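Local coordinates for surface glycan binding protein B (PDB 6E57) that binds mixed-linkage beta-glucan and, as a surface glycan-binding protein of a gut Bacteroides, probably captures it at the cell surface for uptake, at residues A[41-46]-A[119-124]; A[30-35]-A[72-77]. All blocks are in the same frame, centred on the assembly; numbering follows the deposited sequence.

Contact 1 of 2, residues A[41-46]-A[119-124]. With EDO (1,2-ethanediol), chain H.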
loop_
_atom_site.group_PDB
_atom_site.type_symbol
_atom_site.label_atom_id
_atom_site.label_comp_id
_atom_site.label_asym_id
_atom_site.label_seq_id
_atom_site.Cartn_x
_atom_site.Cartn_y
_atom_site.Cartn_z
ATOM N N PRO A 41 -9.009 -32.359 5.266
ATOM C CA PRO A 41 -8.575 -31.641 6.454
ATOM C C PRO A 41 -9.560 -30.519 6.822
ATOM O O PRO A 41 -10.380 -30.121 5.995
ATOM C CB PRO A 41 -7.211 -31.073 6.049
ATOM C CG PRO A 41 -7.386 -30.743 4.588
ATOM C CD PRO A 41 -8.399 -31.749 4.076
ATOM N N VAL A 42 -9.470 -30.040 8.067
ATOM C CA VAL A 42 -10.240 -28.891 8.531
ATOM C C VAL A 42 -9.516 -27.623 8.064
ATOM O O VAL A 42 -8.339 -27.444 8.358
ATOM C CB VAL A 42 -10.415 -28.900 10.061
ATOM C CG1 VAL A 42 -11.174 -27.673 10.543
ATOM C CG2 VAL A 42 -11.092 -30.175 10.544
ATOM N N PHE A 43 -10.236 -26.764 7.333
ATOM C CA PHE A 43 -9.673 -25.538 6.766
ATOM C C PHE A 43 -9.929 -24.368 7.711
ATOM O O PHE A 43 -10.961 -24.319 8.377
ATOM C CB PHE A 43 -10.248 -25.280 5.372
ATOM C CG PHE A 43 -9.749 -26.240 4.322
ATOM C CD1 PHE A 43 -8.539 -26.022 3.680
ATOM C CD2 PHE A 43 -10.477 -27.376 3.996
ATOM C CE1 PHE A 43 -8.075 -26.915 2.725
ATOM C CE2 PHE A 43 -10.009 -28.266 3.042
ATOM C CZ PHE A 43 -8.810 -28.033 2.407
ATOM N N PRO A 44 -8.994 -23.394 7.803
ATOM C CA PRO A 44 -9.185 -22.225 8.662
ATOM C C PRO A 44 -10.304 -21.305 8.148
ATOM O O PRO A 44 -10.553 -21.247 6.943
ATOM C CB PRO A 44 -7.819 -21.518 8.633
ATOM C CG PRO A 44 -7.175 -21.975 7.337
ATOM C CD PRO A 44 -7.704 -23.373 7.095
ATOM N N ASP A 45 -10.970 -20.614 9.081
ATOM C CA ASP A 45 -12.025 -19.649 8.772
ATOM C C ASP A 45 -11.379 -18.322 8.359
ATOM O O ASP A 45 -10.222 -18.059 8.691
ATOM C CB ASP A 45 -12.976 -19.454 9.960
ATOM C CG ASP A 45 -13.981 -20.579 10.156
ATOM O OD1 ASP A 45 -14.072 -21.453 9.268
ATOM O OD2 ASP A 45 -14.674 -20.568 11.195
ATOM N N ARG A 46 -12.152 -17.496 7.641
ATOM C CA ARG A 46 -11.706 -16.191 7.142
ATOM C C ARG A 46 -11.186 -15.346 8.312
ATOM O O ARG A 46 -11.722 -15.405 9.422
ATOM C CB ARG A 46 -12.848 -15.463 6.424
ATOM C CG ARG A 46 -13.257 -16.082 5.094
ATOM C CD ARG A 46 -14.614 -15.584 4.628
ATOM N NE ARG A 46 -15.076 -16.243 3.411
ATOM C CZ ARG A 46 -15.068 -15.700 2.196
ATOM N NH1 ARG A 46 -14.597 -14.478 2.013
ATOM N NH2 ARG A 46 -15.535 -16.382 1.165
ATOM N N THR A 119 -21.090 -28.328 -1.010
ATOM C CA THR A 119 -20.384 -27.552 0.016
ATOM C C THR A 119 -19.092 -27.005 -0.612
ATOM O O THR A 119 -18.644 -27.499 -1.652
ATOM C CB THR A 119 -20.162 -28.392 1.284
ATOM O OG1 THR A 119 -19.786 -27.524 2.354
ATOM C CG2 THR A 119 -19.116 -29.472 1.115
ATOM N N SER A 120 -18.501 -25.987 0.026
ATOM C CA SER A 120 -17.490 -25.145 -0.611
ATOM C C SER A 120 -16.444 -24.668 0.407
ATOM O O SER A 120 -16.767 -24.415 1.561
ATOM C CB SER A 120 -18.157 -23.978 -1.294
ATOM O OG SER A 120 -17.492 -23.649 -2.500
ATOM N N ARG A 121 -15.191 -24.552 -0.052
ATOM C CA ARG A 121 -14.099 -23.914 0.691
ATOM C C ARG A 121 -13.343 -22.985 -0.267
ATOM O O ARG A 121 -13.114 -23.344 -1.422
ATOM C CB ARG A 121 -13.136 -24.952 1.280
ATOM C CG ARG A 121 -13.761 -25.916 2.280
ATOM C CD ARG A 121 -14.205 -25.271 3.584
ATOM N NE ARG A 121 -14.568 -26.264 4.593
ATOM C CZ ARG A 121 -15.668 -27.016 4.562
ATOM N NH1 ARG A 121 -16.574 -26.836 3.615
ATOM N NH2 ARG A 121 -15.858 -27.954 5.474
ATOM N N GLU A 122 -12.967 -21.796 0.221
ATOM C CA GLU A 122 -12.194 -20.826 -0.552
ATOM C C GLU A 122 -11.059 -20.282 0.324
ATOM O O GLU A 122 -11.298 -19.824 1.433
ATOM C CB GLU A 122 -13.092 -19.693 -1.055
ATOM C CG GLU A 122 -12.422 -18.800 -2.089
ATOM C CD GLU A 122 -13.163 -17.519 -2.437
ATOM O OE1 GLU A 122 -12.532 -16.618 -3.030
ATOM O OE2 GLU A 122 -14.363 -17.417 -2.116
ATOM N N GLY A 123 -9.827 -20.338 -0.193
ATOM C CA GLY A 123 -8.647 -19.868 0.527
ATOM C C GLY A 123 -7.543 -19.419 -0.415
ATOM O O GLY A 123 -7.695 -19.458 -1.636
ATOM N N LEU A 124 -6.426 -18.980 0.174
ATOM C CA LEU A 124 -5.256 -18.542 -0.565
ATOM C C LEU A 124 -4.209 -19.662 -0.562
ATOM O O LEU A 124 -4.098 -20.415 0.409
ATOM C CB LEU A 124 -4.699 -17.270 0.080
ATOM C CG LEU A 124 -5.617 -16.049 0.056
ATOM C CD1 LEU A 124 -4.983 -14.887 0.806
ATOM C CD2 LEU A 124 -5.960 -15.639 -1.371
HETATM C C1 EDO H . -20.465 -27.922 5.798
HETATM O O1 EDO H . -21.449 -28.762 6.411
HETATM C C2 EDO H . -19.278 -28.773 5.353
HETATM O O2 EDO H . -18.683 -29.424 6.483
#

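Contact 2 of 2, residues A[30-35]-A[72-77]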
loop_
_atom_site.group_PDB
_atom_site.type_symbol
_atom_site.label_atom_id
_atom_site.label_comp_id
_atom_site.label_asym_id
_atom_site.label_seq_id
_atom_site.Cartn_x
_atom_site.Cartn_y
_atom_site.Cartn_z
ATOM N N VAL A 30 -30.422 -43.737 0.687
ATOM C CA VAL A 30 -30.331 -42.740 1.757
ATOM C C VAL A 30 -28.969 -42.028 1.682
ATOM O O VAL A 30 -28.892 -40.811 1.873
ATOM C CB VAL A 30 -30.570 -43.375 3.144
ATOM C CG1 VAL A 30 -30.525 -42.340 4.259
ATOM C CG2 VAL A 30 -31.881 -44.149 3.194
ATOM N N THR A 31 -27.907 -42.794 1.394
ATOM C CA THR A 31 -26.523 -42.296 1.353
ATOM C C THR A 31 -26.315 -41.319 0.183
ATOM O O THR A 31 -25.493 -40.410 0.287
ATOM C CB THR A 31 -25.520 -43.456 1.281
ATOM O OG1 THR A 31 -25.867 -44.282 0.168
ATOM C CG2 THR A 31 -25.487 -44.296 2.540
ATOM N N GLU A 32 -27.045 -41.517 -0.924
ATOM C CA GLU A 32 -26.950 -40.657 -2.116
ATOM C C GLU A 32 -27.511 -39.260 -1.817
ATOM O O GLU A 32 -27.023 -38.261 -2.355
ATOM C CB GLU A 32 -27.724 -41.251 -3.293
ATOM C CG GLU A 32 -27.181 -42.576 -3.793
ATOM C CD GLU A 32 -27.966 -43.156 -4.959
ATOM O OE1 GLU A 32 -28.148 -42.440 -5.961
ATOM O OE2 GLU A 32 -28.411 -44.316 -4.855
ATOM N N ASN A 33 -28.541 -39.206 -0.964
ATOM C CA ASN A 33 -29.299 -37.990 -0.695
ATOM C C ASN A 33 -28.709 -37.230 0.505
ATOM O O ASN A 33 -29.245 -36.191 0.894
ATOM C CB ASN A 33 -30.777 -38.313 -0.465
ATOM C CG ASN A 33 -31.679 -37.111 -0.639
ATOM O OD1 ASN A 33 -31.569 -36.383 -1.623
ATOM N ND2 ASN A 33 -32.577 -36.900 0.309
ATOM N N ASP A 34 -27.612 -37.744 1.076
ATOM C CA ASP A 34 -26.921 -37.120 2.215
ATOM C C ASP A 34 -26.316 -35.773 1.799
ATOM O O ASP A 34 -25.911 -35.592 0.649
ATOM C CB ASP A 34 -25.807 -38.017 2.763
ATOM C CG ASP A 34 -26.278 -39.150 3.659
ATOM O OD1 ASP A 34 -27.492 -39.219 3.946
ATOM O OD2 ASP A 34 -25.418 -39.956 4.068
ATOM N N ASP A 35 -26.251 -34.846 2.764
ATOM C CA ASP A 35 -25.545 -33.576 2.614
ATOM C C ASP A 35 -24.049 -33.853 2.494
ATOM O O ASP A 35 -23.522 -34.726 3.181
ATOM C CB ASP A 35 -25.806 -32.631 3.792
ATOM C CG ASP A 35 -27.174 -31.970 3.777
ATOM O OD1 ASP A 35 -27.546 -31.411 2.724
ATOM O OD2 ASP A 35 -27.853 -32.016 4.820
ATOM N N LYS A 72 -19.091 -41.283 0.680
ATOM C CA LYS A 72 -17.859 -41.900 0.162
ATOM C C LYS A 72 -17.848 -41.911 -1.374
ATOM O O LYS A 72 -16.979 -41.289 -1.997
ATOM C CB LYS A 72 -17.722 -43.338 0.679
ATOM C CG LYS A 72 -17.374 -43.484 2.156
ATOM C CD LYS A 72 -17.378 -44.929 2.628
ATOM C CE LYS A 72 -17.352 -45.074 4.136
ATOM N NZ LYS A 72 -18.656 -44.730 4.752
ATOM N N ASP A 73 -18.823 -42.617 -1.964
ATOM C CA ASP A 73 -18.772 -43.047 -3.368
ATOM C C ASP A 73 -19.690 -42.199 -4.262
ATOM O O ASP A 73 -19.866 -42.532 -5.436
ATOM C CB ASP A 73 -19.177 -44.519 -3.512
ATOM C CG ASP A 73 -18.572 -45.461 -2.481
ATOM O OD1 ASP A 73 -19.051 -45.454 -1.327
ATOM O OD2 ASP A 73 -17.636 -46.203 -2.844
ATOM N N TYR A 74 -20.268 -41.117 -3.726
ATOM C CA TYR A 74 -21.320 -40.378 -4.432
ATOM C C TYR A 74 -21.008 -38.874 -4.480
ATOM O O TYR A 74 -21.925 -38.062 -4.599
ATOM C CB TYR A 74 -22.677 -40.631 -3.766
ATOM C CG TYR A 74 -23.115 -42.073 -3.723
ATOM C CD1 TYR A 74 -23.531 -42.731 -4.871
ATOM C CD2 TYR A 74 -23.136 -42.781 -2.531
ATOM C CE1 TYR A 74 -23.947 -44.054 -4.838
ATOM C CE2 TYR A 74 -23.549 -44.105 -2.480
ATOM C CZ TYR A 74 -23.956 -44.745 -3.638
ATOM O OH TYR A 74 -24.360 -46.047 -3.599
ATOM N N THR A 75 -19.720 -38.509 -4.422
ATOM C CA THR A 75 -19.296 -37.102 -4.471
ATOM C C THR A 75 -18.247 -36.903 -5.572
ATOM O O THR A 75 -17.368 -37.742 -5.759
ATOM C CB THR A 75 -18.744 -36.624 -3.121
ATOM O OG1 THR A 75 -17.706 -37.516 -2.707
ATOM C CG2 THR A 75 -19.809 -36.542 -2.050
ATOM N N THR A 76 -18.371 -35.778 -6.287
ATOM C CA THR A 76 -17.360 -35.277 -7.220
ATOM C C THR A 76 -16.880 -33.906 -6.729
ATOM O O THR A 76 -17.695 -33.066 -6.333
ATOM C CB THR A 76 -17.913 -35.194 -8.649
ATOM O OG1 THR A 76 -18.364 -36.496 -9.025
ATOM C CG2 THR A 76 -16.892 -34.702 -9.653
ATOM N N VAL A 77 -15.560 -33.688 -6.756
ATOM C CA VAL A 77 -14.971 -32.432 -6.305
ATOM C C VAL A 77 -14.210 -31.794 -7.475
ATOM O O VAL A 77 -13.475 -32.470 -8.201
ATOM C CB VAL A 77 -14.080 -32.632 -5.060
ATOM C CG1 VAL A 77 -14.643 -33.693 -4.126
ATOM C CG2 VAL A 77 -12.642 -32.962 -5.415
#

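Contact 1 of 2, residues A[41-46]-A[119-124]
Arg121 and Phe43 meet where a loop of the N-terminal domain, probably an immunoglobulin-like beta-sandwich, folds back over one of its strands, and the arginine shows how a long side chain can be apolar at its root and polar at its tip. Its CB leaves strand 118-128 on the side facing the loop. CG follows and makes the closest approach, lying 4.0 Å from Phe43 CD2 at an oblique angle to the ring. A bend about CB-CG (chi2 -67°) lifts CD and NE off the strand alongside the ring, and the guanidinium then turns back toward the start of the strand. There NH1 donates to Ser120 O over 3.2 Å; the donor stands above the carbonyl plane, yet the oxygen lies nearly in the guanidinium plane, which should help to set how the group is turned. NH2 gives a weak hydrogen bond of 3.3 Å to O2 of a 1,2-ethanediol, probably from the crystallisation liquor, which sits at the guanidinium edge. Guanidinium and phenyl planes end up 81° apart, so there is no parallel stack.

The second crossing is electrostatic and looser: Arg46 NH2 and Glu122 OE2 form a long salt bridge of 3.6 Å, their planes almost perpendicular. Glu122 has a firmer partner in Asn106, which donates to OE1, so the arginine is an additional, surface-exposed counter-charge.

Backbone bonds join Arg121 to Ile109 of strand 103-113 and Leu124 to Phe54 of strand 53-58, while the Phe43 ring packs against Phe54, Ile109 and Ile65 of strand 63-70.

Contact 2 of 2, residues A[30-35]-A[72-77]
Tyr74 turns one face of its ring to Glu32, a CH-pi contact that joins the N-terminal tail to the entry of strand 75-81 in the N-terminal domain. The methylene carbon CG of Glu32 sits over the ring centre, 3.7 Å from the centroid and only 12° off the normal, so it is the aliphatic part of the acid that the aromatic face receives. With chi1 at -64°, CG stands beside the backbone N of Glu32, and the extended chain carries the carboxylate out past the CD1-CE1 side of the ring, a little higher above its plane. That carboxylate lies within 15° of parallel to the ring plane, and its carbon CD is 4.1 Å from Tyr74 CE1.

Thr31 takes a different approach. Its hydroxyl comes to the other half of the ring, and no hydrogen bond crosses between the segments. The ring thus bridges two successive residues of a short turn, in which Asn33 N donates to Val30 O.

Val114 touches both Glu32 and Tyr74. The tyrosine backbone is held as well, its O accepting a hydrogen bond from Thr113 OG1, and Glu32 OE2 is hydrogen-bonded to Thr29. Glu32 OE1 lies close to Glu25 OE1, a pairing of like charges that might favour a proton on one of the two. The nearest approach between the segments is that of Thr31 OG1 to Tyr74 CE2, 3.5 Å, oblique to the ring.

Contacts 1 and 2 lie in the same N-terminal domain, their centres 20 Å apart and their nearest atoms about 7 Å apart without touching. Along the chain the segments alternate: 30-35 and 41-46 come first, separated by strand 37-40, and 72-77 and 119-124 follow in the same order. Both later segments reach one five-stranded mixed sheet, in which strand 103-113 runs between strands 75-81 and 118-128. The first part of the chain therefore packs against this sheet and the lead-in to one of its strands at two places. The glycan pocket, which includes Trp322 and Trp372, belongs to a later part of the chain, so both contacts are best read as packing within the N-terminal domain.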